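Local coordinates for folylpolyglutamate synthase (FolC) (Helicobacter pylori, PDB 6K8C), which probably catalyses ATP-dependent addition of glutamate to dihydropteroate, forming dihydrofolate, and successive glutamate additions to tetrahydrofolates, forming folylpolyglutamates, at residues A[50-55]-A[161-166]; A[175-180]-A[199-204]. One frame throughout, in Å; residues are numbered along the deposited sequence.

Overall arrangement
From the N terminus, strand 48-53 enters the P-loop, and the chain makes an excursion of 105 residues before strand 159-162 returns alongside it. Contact 1 closes that long loop. Contact 2 opens only afterwards: beyond a break in the model at 168-174, helix 177-185 begins, strand 191-194 follows, and the start of helix 199-211 closes a short loop of 18 residues. The two contacts are therefore in series. Their centres lie about 13 Å apart, and they touch: Asp-166 CA packs 3.8 Å from Leu-177 CD1. Contact 1 joins two neighbouring parallel strands and contact 2 the two helices that follow; residues 165-166 link them, in what is probably the nucleotide-binding domain.

Contact 1: A[50-55]-A[161-166]; sequences IHVVGT and VFTPID
Val-161 is gripped at both ends of its backbone: its N-H bonds to His-51 O at 2.8 Å in the carbonyl plane, and its O receives Val-53 N almost straight (177°), evidence of regular parallel strand pairing. Its CG2 lies alongside Ile-50 CG2, 3.9 Å away. Phe-162 emerges on the opposite face, the one shared with Val-53; CG anti to the carbonyl carbon carries the ring beside that valine, with CE1 3.7 Å from Val-53 CG1. Thr-163 N continues the pairing to Val-53 O, but more bent (142°). Its OG1, in the crowded position between N and C (chi1 74°), bonds to Asn-56 O and is 3.3 Å from Gly-54 CA, where a CB would clash with it; the backbone there is one only glycine takes easily. Pro-164 O accepts Thr-55 N from above the carbonyl plane. Asp-166 N donates to Thr-55 OG1 at 3.0 Å, nearly straight, with a water bridging that hydroxyl and Asp-166 O. Hydrogen bonding, though not regular strand pairing, thus extends past the strands into the start of the P-loop. Helices 58-70 and 241-254 pack on the Val-52 and Val-161 face, helix 177-185 on the Val-53 and Phe-162 face, and strand 138-142 flanks 50-53.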
# COMPACT_ATOMS: atom_id res chain seq x y z
N ILE A 50 -8.77 -9.48 -8.14
CA ILE A 50 -8.15 -9.99 -6.92
C ILE A 50 -8.24 -8.90 -5.85
O ILE A 50 -7.69 -7.81 -6.02
CB ILE A 50 -6.69 -10.41 -7.15
CG1 ILE A 50 -6.64 -11.52 -8.20
CG2 ILE A 50 -6.07 -10.89 -5.85
CD1 ILE A 50 -6.16 -11.07 -9.55
N HIS A 51 -8.94 -9.20 -4.76
CA HIS A 51 -9.18 -8.23 -3.69
C HIS A 51 -8.12 -8.42 -2.61
O HIS A 51 -8.09 -9.45 -1.94
CB HIS A 51 -10.58 -8.42 -3.12
CG HIS A 51 -11.12 -7.23 -2.40
ND1 HIS A 51 -12.16 -7.32 -1.49
CD2 HIS A 51 -10.79 -5.92 -2.45
CE1 HIS A 51 -12.43 -6.12 -1.01
NE2 HIS A 51 -11.61 -5.25 -1.58
N VAL A 52 -7.26 -7.42 -2.43
CA VAL A 52 -6.21 -7.46 -1.42
C VAL A 52 -6.71 -6.72 -0.18
O VAL A 52 -6.97 -5.51 -0.23
CB VAL A 52 -4.90 -6.85 -1.95
CG1 VAL A 52 -3.81 -6.93 -0.90
CG2 VAL A 52 -4.45 -7.57 -3.22
N VAL A 53 -6.83 -7.44 0.93
CA VAL A 53 -7.41 -6.94 2.17
C VAL A 53 -6.47 -7.27 3.32
O VAL A 53 -5.93 -8.37 3.38
CB VAL A 53 -8.81 -7.56 2.42
CG1 VAL A 53 -9.35 -7.15 3.78
CG2 VAL A 53 -9.78 -7.15 1.32
N GLY A 54 -6.27 -6.32 4.22
CA GLY A 54 -5.43 -6.56 5.37
C GLY A 54 -4.91 -5.26 5.95
O GLY A 54 -5.32 -4.18 5.56
N THR A 55 -3.99 -5.41 6.91
CA THR A 55 -3.38 -4.26 7.56
C THR A 55 -1.96 -3.99 7.09
O THR A 55 -1.64 -2.86 6.72
CB THR A 55 -3.38 -4.45 9.08
OG1 THR A 55 -4.73 -4.65 9.54
CG2 THR A 55 -2.78 -3.23 9.78
N VAL A 161 -7.15 -11.96 -1.19
CA VAL A 161 -5.89 -12.23 -0.50
C VAL A 161 -5.91 -11.45 0.80
O VAL A 161 -5.95 -10.22 0.79
CB VAL A 161 -4.68 -11.84 -1.36
CG1 VAL A 161 -3.40 -12.07 -0.57
CG2 VAL A 161 -4.66 -12.64 -2.65
N PHE A 162 -5.89 -12.17 1.93
CA PHE A 162 -5.89 -11.53 3.24
C PHE A 162 -4.46 -11.49 3.75
O PHE A 162 -3.92 -12.52 4.18
CB PHE A 162 -6.82 -12.26 4.20
CG PHE A 162 -8.28 -12.10 3.85
CD1 PHE A 162 -8.94 -10.91 4.09
CD2 PHE A 162 -8.98 -13.14 3.26
CE1 PHE A 162 -10.28 -10.75 3.75
CE2 PHE A 162 -10.32 -13.00 2.93
CZ PHE A 162 -10.97 -11.80 3.17
N THR A 163 -3.85 -10.31 3.70
CA THR A 163 -2.53 -10.08 4.28
C THR A 163 -2.69 -9.98 5.80
O THR A 163 -3.80 -10.01 6.32
CB THR A 163 -1.91 -8.84 3.64
OG1 THR A 163 -2.53 -7.65 4.15
CG2 THR A 163 -2.06 -8.89 2.13
N PRO A 164 -1.58 -9.90 6.55
CA PRO A 164 -1.71 -9.90 8.02
C PRO A 164 -2.54 -8.74 8.55
O PRO A 164 -2.38 -7.59 8.12
CB PRO A 164 -0.25 -9.81 8.49
CG PRO A 164 0.51 -10.54 7.43
CD PRO A 164 -0.18 -10.10 6.14
N ILE A 165 -3.43 -9.05 9.49
CA ILE A 165 -4.39 -8.11 10.05
C ILE A 165 -3.96 -7.76 11.47
O ILE A 165 -3.64 -8.65 12.27
CB ILE A 165 -5.82 -8.69 10.04
CG1 ILE A 165 -6.30 -8.91 8.61
CG2 ILE A 165 -6.78 -7.78 10.79
CD1 ILE A 165 -7.40 -9.95 8.50
N ASP A 166 -3.98 -6.47 11.80
CA ASP A 166 -3.53 -5.99 13.09
C ASP A 166 -4.30 -4.71 13.43
O ASP A 166 -5.21 -4.30 12.71
CB ASP A 166 -2.02 -5.76 13.09
CG ASP A 166 -1.39 -5.97 14.45
OD1 ASP A 166 -2.12 -5.92 15.46
OD2 ASP A 166 -0.16 -6.20 14.51
O HOH W 1 -6.11 -2.62 10.10

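Contact 2: A[175-180]-A[199-204]; sequences DSLESI and ELVLNA
The first turns of two helices meet here, their backbones closest at Glu-178 and Val-201, whose CA atoms are 6.8 Å apart. Ser-176 is the N-cap of the first helix: its OG accepts Ser-179 N at 3.1 Å, fixing the start of the turn that presents Leu-177 and Glu-178. Leu-177, with CG anti to the backbone N (chi1 -177°), reaches across the gap, and its CD2 lies 3.7 Å from CD2 of Leu-200 where the two side chains cross obliquely. Leu-177 CG also lies 4.1 Å from Val-201 CG2, at about a right angle, so two successive side chains of the second helix meet the leucine from the same general side. Leu-200 takes the crowded first torsion (chi1 73°), with CG between N and C. Its CD1 rests against the opposing backbone, 3.7 Å from Glu-178 CA. Glu-178 bends at chi2 (91°), which brings its carboxylate over the second helix: a water donates to its OE1 at 3.0 Å and also to Leu-200 O, while OE2 bonds to Gln-182 and lies near Ala-204 CB. Leucine and valine side chains carry the contact, and the water-mediated link from Glu-178 to Leu-200 O lies beside them. Helices 177-185 and 199-211 are the helices of two successive beta-alpha-beta crossovers, from strand 159-162 to 191-194 and on to 215-218, and Ile-165 packs against both Ile-180 and Val-201.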
# COMPACT_ATOMS: atom_id res chain seq x y z
N ASP A 175 -12.47 -1.20 17.46
CA ASP A 175 -11.51 -1.06 18.55
C ASP A 175 -10.69 -2.34 18.73
O ASP A 175 -9.48 -2.33 18.49
CB ASP A 175 -12.23 -0.72 19.86
CG ASP A 175 -11.29 -0.72 21.06
OD1 ASP A 175 -10.52 0.26 21.21
OD2 ASP A 175 -11.32 -1.69 21.84
N SER A 176 -11.35 -3.42 19.13
CA SER A 176 -10.66 -4.67 19.41
C SER A 176 -10.17 -5.32 18.12
O SER A 176 -10.65 -5.04 17.02
CB SER A 176 -11.59 -5.64 20.15
OG SER A 176 -12.63 -6.09 19.30
N LEU A 177 -9.18 -6.21 18.28
CA LEU A 177 -8.66 -6.94 17.13
C LEU A 177 -9.71 -7.86 16.51
O LEU A 177 -9.74 -8.03 15.29
CB LEU A 177 -7.42 -7.74 17.53
CG LEU A 177 -6.71 -8.51 16.41
CD1 LEU A 177 -6.15 -7.56 15.36
CD2 LEU A 177 -5.61 -9.41 16.98
N GLU A 178 -10.57 -8.45 17.34
CA GLU A 178 -11.66 -9.26 16.80
C GLU A 178 -12.59 -8.42 15.94
O GLU A 178 -13.04 -8.87 14.88
CB GLU A 178 -12.43 -9.93 17.94
CG GLU A 178 -13.78 -10.52 17.54
CD GLU A 178 -13.69 -11.97 17.10
OE1 GLU A 178 -12.86 -12.72 17.67
OE2 GLU A 178 -14.44 -12.38 16.18
N SER A 179 -12.87 -7.19 16.37
CA SER A 179 -13.74 -6.31 15.60
C SER A 179 -13.08 -5.90 14.28
O SER A 179 -13.77 -5.78 13.26
CB SER A 179 -14.09 -5.07 16.43
OG SER A 179 -14.75 -4.10 15.63
N ILE A 180 -11.77 -5.67 14.29
CA ILE A 180 -11.07 -5.36 13.05
C ILE A 180 -11.16 -6.53 12.09
O ILE A 180 -11.51 -6.37 10.91
CB ILE A 180 -9.60 -4.98 13.33
CG1 ILE A 180 -9.52 -3.85 14.37
CG2 ILE A 180 -8.89 -4.60 12.04
CD1 ILE A 180 -10.16 -2.57 13.92
N GLU A 199 -3.87 -15.78 16.16
CA GLU A 199 -4.73 -16.95 16.35
C GLU A 199 -6.21 -16.59 16.27
O GLU A 199 -7.00 -17.29 15.62
CB GLU A 199 -4.40 -17.61 17.69
CG GLU A 199 -5.28 -18.80 18.02
CD GLU A 199 -5.14 -19.24 19.46
OE1 GLU A 199 -4.20 -18.76 20.13
OE2 GLU A 199 -5.96 -20.06 19.92
N LEU A 200 -6.63 -15.51 16.94
CA LEU A 200 -8.04 -15.14 16.91
C LEU A 200 -8.49 -14.75 15.51
O LEU A 200 -9.64 -14.99 15.14
CB LEU A 200 -8.33 -14.02 17.91
CG LEU A 200 -7.88 -12.58 17.66
CD1 LEU A 200 -8.98 -11.76 17.00
CD2 LEU A 200 -7.45 -11.94 18.97
N VAL A 201 -7.60 -14.15 14.72
CA VAL A 201 -7.97 -13.75 13.36
C VAL A 201 -8.14 -14.97 12.47
O VAL A 201 -9.10 -15.05 11.69
CB VAL A 201 -6.92 -12.77 12.79
CG1 VAL A 201 -7.24 -12.42 11.33
CG2 VAL A 201 -6.88 -11.50 13.65
N LEU A 202 -7.23 -15.94 12.56
CA LEU A 202 -7.39 -17.18 11.81
C LEU A 202 -8.67 -17.90 12.21
O LEU A 202 -9.40 -18.42 11.36
CB LEU A 202 -6.18 -18.09 12.02
CG LEU A 202 -6.18 -19.41 11.24
CD1 LEU A 202 -6.44 -19.20 9.75
CD2 LEU A 202 -4.89 -20.19 11.46
N ASN A 203 -8.97 -17.93 13.52
CA ASN A 203 -10.21 -18.53 13.99
C ASN A 203 -11.42 -17.82 13.41
O ASN A 203 -12.37 -18.46 12.94
CB ASN A 203 -10.26 -18.49 15.52
CG ASN A 203 -9.60 -19.69 16.16
OD1 ASN A 203 -9.53 -20.76 15.56
ND2 ASN A 203 -9.12 -19.52 17.39
N ALA A 204 -11.41 -16.49 13.44
CA ALA A 204 -12.54 -15.73 12.89
C ALA A 204 -12.70 -16.00 11.40
O ALA A 204 -13.82 -16.17 10.91
CB ALA A 204 -12.34 -14.24 13.15
O HOH W 2 -12.03 -15.41 16.75